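Local coordinates for protein 6-O-methylguanine DNA methyltransferase (Enterococcus faecalis, PDB 2B6C) that is of unknown function but probably acts in the repair of alkylated DNA, as a helical-repeat protein of the AlkD-like family, at residues Phe27-Arg37 against Thr67-Asp77. Numbering follows the deposited sequence.
Sequences FVFAGIPAPER and TEREYQYVAID
Glu70 turns its carboxylate into the loop before helix 34-48 and collects three successive backbone N-H groups. Glu70 OE1 takes Ala30 N at 2.8 Å through its syn lone pair, in an almost straight bond. Glu70 OE2 receives Gly31 N on its syn side and, at 2.9 Å, Ile32 N on its anti side, both somewhat out of the carboxylate plane. A carboxylate suits this buried turn because its two oxygens can accept from several N-H groups converging on one point; Gly31 adopts backbone angles that would jam a CB against the preceding carbonyl.

Beside it, Arg69 serves two aromatic rings, offering an aliphatic stem to one and a flat cation to the other. Its CB lies over the face of Phe29, 3.6 Å from the ring centroid, while the bend at chi2 (40°) carries the guanidinium flat onto Phe27, planes 13° apart, in a cation-pi stack. Arg69 N also binds Val28 O at 2.7 Å.

Arg37, from the first turn of helix 34-48, enters a hole on helix 69-81 formed by Glu70, Tyr73, Val74 and Asp77. A guanidinium fits because its N-H groups point from its edge, leaving a face to Tyr73 CB: Arg37 NH1 forms a salt bridge with Asp77 OD2 at 2.9 Å, and a water links NE to the same oxygen.

In the second shell, Asp105 pairs with Arg69 NH2 and accepts from Tyr73 OH, and Lys101 O holds Arg69 NH1. The loop and first turn of helix 34-48 are thus fastened to the N-terminal end of helix 69-81, and Phe29 carries the contact on to helix 13-22, consistent with the AlkD-like helical-repeat fold.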
loop_
_atom_site.group_PDB
_atom_site.type_symbol
_atom_site.label_atom_id
_atom_site.label_comp_id
_atom_site.label_asym_id
_atom_site.label_seq_id
_atom_site.Cartn_x
_atom_site.Cartn_y
_atom_site.Cartn_z
ATOM N N PHE B 27 16.763 21.368 18.357
ATOM C CA PHE B 27 16.165 20.092 18.718
ATOM C C PHE B 27 17.203 19.276 19.409
ATOM O O PHE B 27 18.403 19.419 19.129
ATOM C CB PHE B 27 15.681 19.314 17.484
ATOM C CG PHE B 27 14.648 20.048 16.680
ATOM C CD1 PHE B 27 14.991 20.634 15.463
ATOM C CD2 PHE B 27 13.322 20.148 17.142
ATOM C CE1 PHE B 27 14.029 21.349 14.699
ATOM C CE2 PHE B 27 12.357 20.873 16.409
ATOM C CZ PHE B 27 12.726 21.491 15.184
ATOM N N VAL B 28 16.742 18.376 20.277
ATOM C CA VAL B 28 17.589 17.327 20.837
ATOM C C VAL B 28 17.534 16.122 19.859
ATOM O O VAL B 28 16.441 15.719 19.416
ATOM C CB VAL B 28 17.163 16.973 22.312
ATOM C CG1 VAL B 28 18.072 15.882 22.955
ATOM C CG2 VAL B 28 17.192 18.222 23.174
ATOM N N PHE B 29 18.698 15.565 19.510
ATOM C CA PHE B 29 18.758 14.365 18.681
ATOM C C PHE B 29 19.260 13.158 19.457
ATOM O O PHE B 29 20.057 13.305 20.412
ATOM C CB PHE B 29 19.665 14.584 17.452
ATOM C CG PHE B 29 18.963 15.273 16.307
ATOM C CD1 PHE B 29 18.827 16.659 16.294
ATOM C CD2 PHE B 29 18.405 14.527 15.265
ATOM C CE1 PHE B 29 18.128 17.315 15.213
ATOM C CE2 PHE B 29 17.728 15.151 14.197
ATOM C CZ PHE B 29 17.614 16.547 14.169
ATOM N N ALA B 30 18.834 11.971 19.033
ATOM C CA ALA B 30 19.401 10.750 19.590
ATOM C C ALA B 30 20.703 10.442 18.835
ATOM O O ALA B 30 21.611 9.869 19.390
ATOM C CB ALA B 30 18.417 9.582 19.491
ATOM N N GLY B 31 20.770 10.838 17.566
ATOM C CA GLY B 31 21.912 10.543 16.725
ATOM C C GLY B 31 21.707 9.323 15.849
ATOM O O GLY B 31 22.619 8.516 15.689
ATOM N N ILE B 32 20.508 9.220 15.269
ATOM C CA ILE B 32 20.136 8.114 14.390
ATOM C C ILE B 32 19.817 8.620 12.992
ATOM O O ILE B 32 18.698 9.088 12.751
ATOM C CB ILE B 32 18.859 7.381 14.897
ATOM C CG1 ILE B 32 18.921 7.114 16.407
ATOM C CG2 ILE B 32 18.654 6.063 14.102
ATOM C CD1 ILE B 32 20.001 6.122 16.833
ATOM N N PRO B 33 20.764 8.485 12.052
ATOM C CA PRO B 33 20.468 8.935 10.687
ATOM C C PRO B 33 19.282 8.164 10.068
ATOM O O PRO B 33 18.960 7.060 10.514
ATOM C CB PRO B 33 21.788 8.680 9.937
ATOM C CG PRO B 33 22.873 8.661 11.095
ATOM C CD PRO B 33 22.127 7.938 12.176
ATOM N N ALA B 34 18.646 8.779 9.074
ATOM C CA ALA B 34 17.420 8.278 8.442
ATOM C C ALA B 34 17.492 6.812 7.996
ATOM O O ALA B 34 16.626 6.037 8.402
ATOM C CB ALA B 34 16.986 9.165 7.299
ATOM N N PRO B 35 18.532 6.415 7.204
ATOM C CA PRO B 35 18.541 5.003 6.784
ATOM C C PRO B 35 18.580 4.053 7.965
ATOM O O PRO B 35 17.875 3.057 7.957
ATOM C CB PRO B 35 19.800 4.887 5.903
ATOM C CG PRO B 35 20.091 6.308 5.465
ATOM C CD PRO B 35 19.671 7.159 6.635
ATOM N N GLU B 36 19.348 4.377 8.998
ATOM C CA GLU B 36 19.376 3.554 10.190
ATOM C C GLU B 36 18.035 3.592 10.925
ATOM O O GLU B 36 17.545 2.556 11.367
ATOM C CB GLU B 36 20.540 3.966 11.076
ATOM C CG GLU B 36 21.880 3.540 10.489
ATOM C CD GLU B 36 22.807 4.701 10.231
ATOM O OE1 GLU B 36 23.819 4.830 10.963
ATOM O OE2 GLU B 36 22.510 5.481 9.291
ATOM N N ARG B 37 17.416 4.778 11.007
ATOM C CA ARG B 37 16.126 4.944 11.699
ATOM C C ARG B 37 15.035 4.109 11.033
ATOM O O ARG B 37 14.213 3.509 11.714
ATOM C CB ARG B 37 15.712 6.425 11.753
ATOM C CG ARG B 37 14.516 6.715 12.675
ATOM C CD ARG B 37 13.826 8.059 12.316
ATOM N NE ARG B 37 12.986 7.951 11.105
ATOM C CZ ARG B 37 13.185 8.617 9.963
ATOM N NH1 ARG B 37 12.346 8.449 8.956
ATOM N NH2 ARG B 37 14.193 9.473 9.824
ATOM N N THR B 67 11.182 13.419 23.351
ATOM C CA THR B 67 12.148 14.492 23.315
ATOM C C THR B 67 12.955 14.573 22.048
ATOM O O THR B 67 13.064 15.638 21.444
ATOM C CB THR B 67 13.108 14.381 24.528
ATOM O OG1 THR B 67 12.353 14.664 25.699
ATOM C CG2 THR B 67 14.267 15.405 24.418
ATOM N N GLU B 68 13.548 13.447 21.673
ATOM C CA GLU B 68 14.462 13.423 20.557
ATOM C C GLU B 68 13.724 13.558 19.237
ATOM O O GLU B 68 12.621 12.994 19.050
ATOM C CB GLU B 68 15.298 12.154 20.616
ATOM C CG GLU B 68 16.049 12.025 21.909
ATOM C CD GLU B 68 15.252 11.430 23.120
ATOM O OE1 GLU B 68 14.001 11.237 23.144
ATOM O OE2 GLU B 68 15.937 11.191 24.111
ATOM N N ARG B 69 14.348 14.300 18.337
ATOM C CA ARG B 69 13.782 14.658 17.039
ATOM C C ARG B 69 13.400 13.409 16.199
ATOM O O ARG B 69 12.395 13.400 15.536
ATOM C CB ARG B 69 14.808 15.527 16.305
ATOM C CG ARG B 69 14.302 16.244 15.065
ATOM C CD ARG B 69 12.904 16.800 15.250
ATOM N NE ARG B 69 12.557 17.793 14.222
ATOM C CZ ARG B 69 11.420 18.485 14.200
ATOM N NH1 ARG B 69 10.512 18.281 15.150
ATOM N NH2 ARG B 69 11.195 19.380 13.227
ATOM N N GLU B 70 14.209 12.359 16.252
ATOM C CA GLU B 70 13.929 11.149 15.443
ATOM C C GLU B 70 12.556 10.496 15.780
ATOM O O GLU B 70 11.958 9.834 14.942
ATOM C CB GLU B 70 15.089 10.160 15.560
ATOM C CG GLU B 70 16.426 10.729 15.066
ATOM C CD GLU B 70 17.304 11.247 16.192
ATOM O OE1 GLU B 70 16.791 11.789 17.195
ATOM O OE2 GLU B 70 18.534 11.117 16.081
ATOM N N TYR B 71 12.057 10.715 16.993
ATOM C CA TYR B 71 10.721 10.263 17.364
ATOM C C TYR B 71 9.605 11.016 16.662
ATOM O O TYR B 71 8.543 10.432 16.425
ATOM C CB TYR B 71 10.534 10.313 18.867
ATOM C CG TYR B 71 11.443 9.319 19.578
ATOM C CD1 TYR B 71 11.295 7.922 19.384
ATOM C CD2 TYR B 71 12.440 9.761 20.440
ATOM C CE1 TYR B 71 12.112 7.013 20.047
ATOM C CE2 TYR B 71 13.284 8.857 21.085
ATOM C CZ TYR B 71 13.111 7.490 20.887
ATOM O OH TYR B 71 13.958 6.622 21.547
ATOM N N GLN B 72 9.833 12.291 16.314
ATOM C CA GLN B 72 8.843 13.009 15.457
ATOM C C GLN B 72 8.856 12.405 14.069
ATOM O O GLN B 72 7.799 12.285 13.439
ATOM C CB GLN B 72 9.070 14.527 15.364
ATOM C CG GLN B 72 8.683 15.319 16.587
ATOM C CD GLN B 72 9.769 15.363 17.624
ATOM O OE1 GLN B 72 9.722 14.623 18.620
ATOM N NE2 GLN B 72 10.738 16.239 17.430
ATOM N N TYR B 73 10.039 11.978 13.612
ATOM C CA TYR B 73 10.165 11.360 12.285
ATOM C C TYR B 73 9.461 10.016 12.284
ATOM O O TYR B 73 8.825 9.660 11.287
ATOM C CB TYR B 73 11.622 11.139 11.864
ATOM C CG TYR B 73 12.509 12.373 11.802
ATOM C CD1 TYR B 73 11.970 13.654 11.587
ATOM C CD2 TYR B 73 13.922 12.242 11.897
ATOM C CE1 TYR B 73 12.786 14.766 11.518
ATOM C CE2 TYR B 73 14.756 13.355 11.836
ATOM C CZ TYR B 73 14.184 14.619 11.626
ATOM O OH TYR B 73 15.004 15.720 11.529
ATOM N N VAL B 74 9.602 9.271 13.400
ATOM C CA VAL B 74 8.848 8.051 13.634
ATOM C C VAL B 74 7.345 8.295 13.622
ATOM O O VAL B 74 6.624 7.606 12.902
ATOM C CB VAL B 74 9.280 7.269 14.923
ATOM C CG1 VAL B 74 8.303 6.095 15.187
ATOM C CG2 VAL B 74 10.702 6.784 14.776
ATOM N N ALA B 75 6.871 9.287 14.375
ATOM C CA ALA B 75 5.459 9.669 14.334
ATOM C C ALA B 75 4.906 9.916 12.911
ATOM O O ALA B 75 3.828 9.420 12.553
ATOM C CB ALA B 75 5.183 10.891 15.225
ATOM N N ILE B 76 5.629 10.695 12.121
ATOM C CA ILE B 76 5.159 11.051 10.765
ATOM C C ILE B 76 5.200 9.821 9.844
ATOM O O ILE B 76 4.317 9.649 8.988
ATOM C CB ILE B 76 5.939 12.258 10.163
ATOM C CG1 ILE B 76 5.821 13.450 11.125
ATOM C CG2 ILE B 76 5.350 12.613 8.773
ATOM C CD1 ILE B 76 6.727 14.695 10.851
ATOM N N ASP B 77 6.194 8.944 10.046
ATOM C CA ASP B 77 6.248 7.662 9.311
ATOM C C ASP B 77 5.036 6.787 9.655
ATOM O O ASP B 77 4.505 6.116 8.797
ATOM C CB ASP B 77 7.551 6.875 9.592
ATOM C CG ASP B 77 8.725 7.349 8.756
ATOM O OD1 ASP B 77 8.534 8.119 7.768
ATOM O OD2 ASP B 77 9.864 6.953 9.095
HETATM O O HOH W 1 13.925 18.301 20.496
HETATM O O HOH W 2 10.952 5.825 11.491
#